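Gamma-glutamyltranspeptidase (Streptomyces lincolnensis, PDB 6J3A) belongs to the Ntn-hydrolase clan as a gamma-glutamyltranspeptidase homologue related to LmbA, and probably acts on gamma-glutamyl or similar amide bonds. Local coordinates at residues 2-6 and 604-608; 513-517 and 529-533. One frame throughout, in Å; residues are numbered along the deposited sequence.

Contacts 1 and 2 lie side by side, their centres about 11 Å apart, on one side of the chain's centre. Contact 1 closes the N-terminal segment 2-6 against 604-608, a span of nearly the whole chain, and the helix pair of contact 2 is nested within it. Helix 529-534 joins them: Q530, whose CA-CB bond points away from 513-517, sends NE2 to the carbonyl O of A605 at 2.8 Å, a probable hydrogen bond, and NH1 of R608 probably bonds to O of I533 at 3.1 Å. Packing of Q530 NE2 on T4 OG1 (3.4 Å) extends the junction to segment 2-6. Contact 1 also borders the second subunit; no other chain touches the segments of contact 2.

Contact 1 (2-6 and 604-608); sequences FTTRP and AANPR
The guanidinium of R5 lies over the turn after strand 601-605 without a direct hydrogen bond to it. P607 CA and N606 O cover one of its faces, with R5 NH1 3.3 Å from P607 CA; R5 NH2 is 3.4 Å from N606 O, poorly angled for bonding. Within irregular 2-6, T4 is helix-like (phi/psi -65/-25) and R5 extended (-139/171); 604-605 end the strand, extended, and P607 (-90/-13) turns the chain. T4 faces P607 (CA-CA 6.8 Å), its OG1 3.5 Å from P607 CG. R5, with chi1 m, chi2 between wells at 120° and chi3 t, sets CD 3.7 Å from A605 O. A water spans R5 NH1 and P607 O, 2.7 Å from each. N606 OD1 accepts from R608 N at 3.1 Å, an Asx turn, and from R608 NH1 at 2.8 Å. R5 NH2 bonds to G612 O, and NE to T4 O of the second subunit, reciprocally. Carbonyls and water meet the arginine's charge: it reaches the 604-608 turn through packing and a water, its direct bonds going elsewhere.

Contact 2 (513-517 and 529-533); sequences FFLAV and LQGAI
This is a buried helix-helix contact whose side-chain pairs are all apolar, between helix 506-519 and the short helix 529-534, successive in the chain and set against the central sheet. The two segments run closer to antiparallel than parallel, their N-to-C directions 136° apart, and their axes approach to 8.7 Å. Both have regular alpha-helical backbone, with V517 N bonded to F513 O at 2.8 Å and I533 N to L529 O at 3.0 Å. The nearest CA atoms, 5.4 Å apart, belong to A516 and A532, whose CB atoms point toward the opposing helix and meet at 3.8 Å; small residues on both sides permit this close backbone approach. Around A532 CB gather F513 CD1 at 3.8 Å and V517 CG2 at 3.9 Å. As in the alpha-beta-beta-alpha sandwich of Ntn hydrolases, a helical layer packs on the sheet, here on strand 493-499, where F498 meets the F513 ring and M496 packs on V517 and L529. F513 has chi1 t, bringing its ring to the second helix although its CA-CB bond points sideways. CE1 of F513 lies 3.6 Å from I533 CG1 and 3.8 Å from L529 O, which sits at the ring edge. V517, chi1 t, sets CG2 4.4 Å from CD2 of L529, whose m,t rotamer also carries its end nearer.

Contact 1 (2-6 and 604-608)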
loop_
_atom_site.group_PDB
_atom_site.type_symbol
_atom_site.label_atom_id
_atom_site.label_comp_id
_atom_site.label_asym_id
_atom_site.label_seq_id
_atom_site.Cartn_x
_atom_site.Cartn_y
_atom_site.Cartn_z
ATOM N N PHE A 2 12.701 -10.030 0.206
ATOM C CA PHE A 2 12.110 -8.669 0.188
ATOM C C PHE A 2 11.195 -8.383 -1.009
ATOM O O PHE A 2 11.570 -8.608 -2.160
ATOM C CB PHE A 2 13.186 -7.575 0.252
ATOM C CG PHE A 2 12.628 -6.159 0.250
ATOM C CD1 PHE A 2 12.018 -5.626 1.394
ATOM C CD2 PHE A 2 12.708 -5.359 -0.883
ATOM C CE1 PHE A 2 11.505 -4.329 1.403
ATOM C CE2 PHE A 2 12.201 -4.063 -0.873
ATOM C CZ PHE A 2 11.603 -3.547 0.272
ATOM N N THR A 3 9.999 -7.880 -0.699
ATOM C CA THR A 3 9.052 -7.374 -1.684
ATOM C C THR A 3 8.697 -5.940 -1.332
ATOM O O THR A 3 8.641 -5.557 -0.158
ATOM C CB THR A 3 7.759 -8.203 -1.745
ATOM O OG1 THR A 3 7.161 -8.263 -0.448
ATOM C CG2 THR A 3 8.042 -9.612 -2.229
ATOM N N THR A 4 8.409 -5.173 -2.374
ATOM C CA THR A 4 8.192 -3.735 -2.278
ATOM C C THR A 4 6.948 -3.379 -1.457
ATOM O O THR A 4 6.846 -2.280 -0.921
ATOM C CB THR A 4 8.046 -3.118 -3.679
ATOM O OG1 THR A 4 6.916 -3.694 -4.355
ATOM C CG2 THR A 4 9.324 -3.336 -4.503
ATOM N N ARG A 5 6.009 -4.320 -1.395
ATOM C CA ARG A 5 4.844 -4.256 -0.523
ATOM C C ARG A 5 4.627 -5.644 0.043
ATOM O O ARG A 5 5.286 -6.607 -0.360
ATOM C CB ARG A 5 3.600 -3.832 -1.291
ATOM C CG ARG A 5 3.630 -2.399 -1.783
ATOM C CD ARG A 5 3.511 -2.394 -3.285
ATOM N NE ARG A 5 3.929 -1.134 -3.878
ATOM C CZ ARG A 5 3.171 -0.349 -4.636
ATOM N NH1 ARG A 5 3.684 0.758 -5.126
ATOM N NH2 ARG A 5 1.909 -0.651 -4.918
ATOM N N PRO A 6 3.727 -5.761 1.015
ATOM C CA PRO A 6 3.381 -7.126 1.373
ATOM C C PRO A 6 2.345 -7.635 0.402
ATOM O O PRO A 6 1.671 -6.839 -0.256
ATOM C CB PRO A 6 2.800 -6.999 2.780
ATOM C CG PRO A 6 2.443 -5.561 2.951
ATOM C CD PRO A 6 3.180 -4.752 1.937
ATOM N N ALA A 604 -2.043 -8.011 -4.034
ATOM C CA ALA A 604 -0.759 -7.405 -4.335
ATOM C C ALA A 604 -0.964 -6.356 -5.430
ATOM O O ALA A 604 -2.041 -6.267 -6.027
ATOM C CB ALA A 604 0.252 -8.454 -4.760
ATOM N N ALA A 605 0.064 -5.545 -5.657
ATOM C CA ALA A 605 0.017 -4.525 -6.699
ATOM C C ALA A 605 1.405 -4.082 -7.133
ATOM O O ALA A 605 2.357 -4.099 -6.358
ATOM C CB ALA A 605 -0.799 -3.323 -6.247
ATOM N N ASN A 606 1.470 -3.658 -8.388
ATOM C CA ASN A 606 2.702 -3.219 -9.033
ATOM C C ASN A 606 3.259 -1.929 -8.426
ATOM O O ASN A 606 2.505 -0.974 -8.234
ATOM C CB ASN A 606 2.445 -3.008 -10.523
ATOM C CG ASN A 606 3.542 -2.215 -11.193
ATOM O OD1 ASN A 606 4.675 -2.688 -11.336
ATOM N ND2 ASN A 606 3.220 -0.991 -11.584
ATOM N N PRO A 607 4.579 -1.899 -8.140
ATOM C CA PRO A 607 5.205 -0.698 -7.607
ATOM C C PRO A 607 5.752 0.274 -8.665
ATOM O O PRO A 607 6.070 1.416 -8.333
ATOM C CB PRO A 607 6.349 -1.270 -6.781
ATOM C CG PRO A 607 6.793 -2.440 -7.583
ATOM C CD PRO A 607 5.561 -2.999 -8.237
ATOM N N ARG A 608 5.852 -0.178 -9.913
ATOM C CA ARG A 608 6.478 0.592 -10.976
ATOM C C ARG A 608 5.582 1.771 -11.336
ATOM O O ARG A 608 4.397 1.579 -11.597
ATOM C CB ARG A 608 6.710 -0.273 -12.215
ATOM C CG ARG A 608 7.528 -1.536 -11.992
ATOM C CD ARG A 608 7.416 -2.461 -13.188
ATOM N NE ARG A 608 8.145 -3.714 -13.003
ATOM C CZ ARG A 608 7.724 -4.755 -12.286
ATOM N NH1 ARG A 608 6.554 -4.726 -11.644
ATOM N NH2 ARG A 608 8.483 -5.845 -12.213
HETATM O O HOH W 1 5.843 2.241 -5.786
HETATM O O HOH W 2 0.873 -4.955 -2.482
#

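Contact 2 (513-517 and 529-533)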
loop_
_atom_site.group_PDB
_atom_site.type_symbol
_atom_site.label_atom_id
_atom_site.label_comp_id
_atom_site.label_asym_id
_atom_site.label_seq_id
_atom_site.Cartn_x
_atom_site.Cartn_y
_atom_site.Cartn_z
ATOM N N PHE A 513 3.506 -13.391 -15.069
ATOM C CA PHE A 513 2.964 -13.295 -13.712
ATOM C C PHE A 513 2.282 -14.577 -13.241
ATOM O O PHE A 513 2.658 -15.133 -12.208
ATOM C CB PHE A 513 1.967 -12.148 -13.658
ATOM C CG PHE A 513 1.136 -12.119 -12.423
ATOM C CD1 PHE A 513 1.686 -11.725 -11.221
ATOM C CD2 PHE A 513 -0.204 -12.467 -12.467
ATOM C CE1 PHE A 513 0.913 -11.679 -10.074
ATOM C CE2 PHE A 513 -0.983 -12.424 -11.327
ATOM C CZ PHE A 513 -0.424 -12.027 -10.127
ATOM N N PHE A 514 1.285 -15.030 -13.999
ATOM C CA PHE A 514 0.515 -16.222 -13.638
ATOM C C PHE A 514 1.381 -17.462 -13.462
ATOM O O PHE A 514 1.159 -18.230 -12.529
ATOM C CB PHE A 514 -0.560 -16.521 -14.670
ATOM C CG PHE A 514 -1.217 -17.863 -14.485
ATOM C CD1 PHE A 514 -2.328 -17.996 -13.657
ATOM C CD2 PHE A 514 -0.723 -18.989 -15.141
ATOM C CE1 PHE A 514 -2.937 -19.224 -13.492
ATOM C CE2 PHE A 514 -1.324 -20.220 -14.975
ATOM C CZ PHE A 514 -2.433 -20.340 -14.150
ATOM N N LEU A 515 2.337 -17.673 -14.364
ATOM C CA LEU A 515 3.303 -18.775 -14.195
ATOM C C LEU A 515 4.161 -18.601 -12.933
ATOM O O LEU A 515 4.398 -19.556 -12.178
ATOM C CB LEU A 515 4.204 -18.939 -15.431
ATOM C CG LEU A 515 3.537 -19.448 -16.720
ATOM C CD1 LEU A 515 4.558 -19.548 -17.840
ATOM C CD2 LEU A 515 2.858 -20.791 -16.531
ATOM N N ALA A 516 4.618 -17.382 -12.693
ATOM C CA ALA A 516 5.351 -17.113 -11.466
ATOM C C ALA A 516 4.503 -17.458 -10.238
ATOM O O ALA A 516 4.987 -18.146 -9.344
ATOM C CB ALA A 516 5.820 -15.675 -11.424
ATOM N N VAL A 517 3.239 -17.039 -10.217
ATOM C CA VAL A 517 2.350 -17.371 -9.092
ATOM C C VAL A 517 2.275 -18.887 -8.863
ATOM O O VAL A 517 2.330 -19.354 -7.734
ATOM C CB VAL A 517 0.914 -16.831 -9.284
ATOM C CG1 VAL A 517 -0.003 -17.316 -8.161
ATOM C CG2 VAL A 517 0.900 -15.308 -9.343
ATOM N N LEU A 529 1.923 -13.469 -4.514
ATOM C CA LEU A 529 1.402 -12.500 -5.467
ATOM C C LEU A 529 2.398 -11.369 -5.711
ATOM O O LEU A 529 2.803 -11.142 -6.852
ATOM C CB LEU A 529 0.071 -11.901 -4.980
ATOM C CG LEU A 529 -1.124 -12.836 -4.731
ATOM C CD1 LEU A 529 -2.361 -12.039 -4.317
ATOM C CD2 LEU A 529 -1.447 -13.696 -5.955
ATOM N N GLN A 530 2.800 -10.678 -4.645
ATOM C CA GLN A 530 3.679 -9.511 -4.788
ATOM C C GLN A 530 5.096 -9.868 -5.263
ATOM O O GLN A 530 5.699 -9.110 -6.017
ATOM C CB GLN A 530 3.736 -8.686 -3.497
ATOM C CG GLN A 530 4.468 -7.354 -3.624
ATOM C CD GLN A 530 3.741 -6.339 -4.484
ATOM O OE1 GLN A 530 2.561 -6.050 -4.258
ATOM N NE2 GLN A 530 4.451 -5.765 -5.459
ATOM N N GLY A 531 5.620 -11.009 -4.828
ATOM C CA GLY A 531 6.922 -11.475 -5.298
ATOM C C GLY A 531 6.893 -11.762 -6.789
ATOM O O GLY A 531 7.892 -11.553 -7.493
ATOM N N ALA A 532 5.743 -12.245 -7.267
ATOM C CA ALA A 532 5.529 -12.480 -8.695
ATOM C C ALA A 532 5.455 -11.159 -9.463
ATOM O O ALA A 532 6.052 -11.026 -10.523
ATOM C CB ALA A 532 4.273 -13.306 -8.926
ATOM N N ILE A 533 4.746 -10.180 -8.907
ATOM C CA ILE A 533 4.665 -8.843 -9.496
ATOM C C ILE A 533 6.013 -8.123 -9.520
ATOM O O ILE A 533 6.397 -7.580 -10.553
ATOM C CB ILE A 533 3.646 -7.971 -8.747
ATOM C CG1 ILE A 533 2.229 -8.507 -9.012
ATOM C CG2 ILE A 533 3.770 -6.515 -9.184
ATOM C CD1 ILE A 533 1.108 -7.772 -8.311
#